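Local coordinates for catalase (Corynebacterium glutamicum atcc 13032, PDB 4B7H) that breaks down hydrogen peroxide to water and oxygen at a haem centre, binds NADPH and is inhibited by nitric oxide, at the interface of chains A and B. Numbering follows the deposited sequence. Chains: chain A/B, Catalase.

The interface of chains A and B. Residues chain A 135-136, 331-334, 365; chain B 24, 26, 28, 54.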
# COMPACT_ATOMS: atom_id res chain seq x y z
N GLY A 135 9.69 16.56 -23.14
CA GLY A 135 9.55 15.67 -22.00
C GLY A 135 10.70 15.75 -21.01
O GLY A 135 11.71 16.41 -21.28
N ASN A 136 10.55 15.09 -19.87
CA ASN A 136 11.63 15.04 -18.88
C ASN A 136 12.70 14.07 -19.35
O ASN A 136 12.43 12.91 -19.62
CB ASN A 136 11.12 14.60 -17.50
CG ASN A 136 10.16 15.62 -16.89
OD1 ASN A 136 10.15 16.78 -17.28
ND2 ASN A 136 9.35 15.17 -15.91
N GLY A 331 15.15 5.63 -17.79
CA GLY A 331 14.20 5.38 -18.86
C GLY A 331 13.48 6.62 -19.35
O GLY A 331 12.78 6.59 -20.37
N ASN A 332 13.64 7.73 -18.62
CA ASN A 332 13.13 9.01 -19.07
C ASN A 332 14.03 9.58 -20.16
O ASN A 332 14.81 10.52 -19.93
CB ASN A 332 13.00 9.98 -17.90
CG ASN A 332 11.81 9.68 -17.02
OD1 ASN A 332 10.84 9.05 -17.47
ND2 ASN A 332 11.86 10.13 -15.78
N ILE A 333 13.95 8.98 -21.35
CA ILE A 333 14.67 9.49 -22.51
C ILE A 333 13.73 10.28 -23.41
O ILE A 333 12.50 10.24 -23.25
CB ILE A 333 15.38 8.35 -23.28
CG1 ILE A 333 14.38 7.31 -23.79
CG2 ILE A 333 16.45 7.71 -22.40
CD1 ILE A 333 15.02 6.26 -24.68
N VAL A 334 14.32 11.02 -24.35
CA VAL A 334 13.58 11.91 -25.24
C VAL A 334 14.10 11.70 -26.66
O VAL A 334 15.15 11.08 -26.85
CB VAL A 334 13.75 13.40 -24.81
CG1 VAL A 334 13.03 13.69 -23.50
CG2 VAL A 334 15.23 13.76 -24.72
N ARG A 365 3.88 9.87 -11.25
CA ARG A 365 4.24 10.76 -12.36
C ARG A 365 3.47 12.08 -12.29
O ARG A 365 3.87 13.05 -12.93
CB ARG A 365 3.94 10.12 -13.71
CG ARG A 365 4.75 8.88 -14.03
CD ARG A 365 6.07 9.20 -14.63
NE ARG A 365 6.69 8.00 -15.18
CZ ARG A 365 7.81 8.02 -15.89
NH1 ARG A 365 8.41 9.17 -16.14
NH2 ARG A 365 8.33 6.88 -16.35
N ARG B 24 4.44 9.41 -23.56
CA ARG B 24 4.70 8.66 -22.34
C ARG B 24 4.50 9.58 -21.14
O ARG B 24 4.29 10.79 -21.29
CB ARG B 24 6.11 8.08 -22.33
CG ARG B 24 6.36 7.10 -23.47
CD ARG B 24 7.58 6.20 -23.23
NE ARG B 24 8.56 6.72 -22.28
CZ ARG B 24 9.70 7.34 -22.59
NH1 ARG B 24 10.05 7.57 -23.85
NH2 ARG B 24 10.49 7.74 -21.61
N ASN B 26 6.52 10.70 -19.07
CA ASN B 26 7.54 11.75 -18.97
C ASN B 26 7.33 12.86 -19.99
O ASN B 26 8.08 13.83 -20.00
CB ASN B 26 8.95 11.18 -19.12
CG ASN B 26 9.31 10.85 -20.56
OD1 ASN B 26 8.47 10.39 -21.33
ND2 ASN B 26 10.57 11.09 -20.93
N ALA B 28 7.52 12.42 -23.38
CA ALA B 28 8.14 12.08 -24.66
C ALA B 28 7.13 11.41 -25.59
O ALA B 28 6.24 10.69 -25.14
CB ALA B 28 9.36 11.19 -24.45
N GLU B 54 5.27 0.67 -19.39
CA GLU B 54 4.60 1.72 -18.65
C GLU B 54 3.09 1.57 -18.78
O GLU B 54 2.35 1.72 -17.80
CB GLU B 54 5.04 3.08 -19.19
CG GLU B 54 4.52 4.28 -18.42
CD GLU B 54 5.24 5.54 -18.86
OE1 GLU B 54 6.36 5.79 -18.38
OE2 GLU B 54 4.71 6.27 -19.72
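B:Asn26 meets A:Asn136 through both its backbone and its side chain, and with 66 Å² hidden it is the main residue of this patch, where an N-terminal loop of chain B lies against strand 135-142 and the loop 331-334 of chain A. The carbonyl B:Asn26 O accepts a hydrogen bond from the backbone N-H of A:Asn136, with N and O 2.8 Å apart. The carboxamide then returns to the same residue: B:Asn26 ND2 donates to A:Asn136 O at 2.9 Å, with the acceptor a little out of the amide plane. This N and O pairing resembles one rung of a beta-sheet in which a side-chain amide replaces a backbone N-H. B:Asn26 ND2 also gives a bond to A:Ile333 O (3.1 Å), which lies near the amide plane although the donor sits well above the carbonyl plane. Two bonds on ND2, together with B:Ala28 N bound to B:Asn26 OD1 at 3.0 Å from above the plane of that side-chain carbonyl, support the assignment of the amide nitrogen. CG lies between the backbone N and the carbonyl carbon (chi1 76°), a turn that sends the amide toward chain A.

A:Asn332 runs past B:Asn26 in the opposite direction, their amide planes nearly parallel at 11°, and its OD1 touches CB of B:Asn26. That oxygen is held from its own chain by A:Arg365 NH1, an almost straight bond (172° at H) in the guanidinium plane.

B:Arg24, with 31 Å² hidden, bends at chi3 and carries OD1 of B:Asn26 over one guanidinium face. B:Arg24 NH2 lies 2.9 Å from A:Gly331 O, but the N-H directions do not support a hydrogen bond, so any attraction between this cationic group and the carbonyl is probably electrostatic.

The deposited assembly holds four copies, and the two-fold of this A–B interface repeats the contact with the chains exchanged. At the far edge, A:Arg365 NH2 forms a salt bridge with B:Glu54 OE1 at 3.0 Å, the guanidinium turned steeply against the carboxylate; the N-H does not point at OE1, which makes this a charge pair and not a directed hydrogen bond.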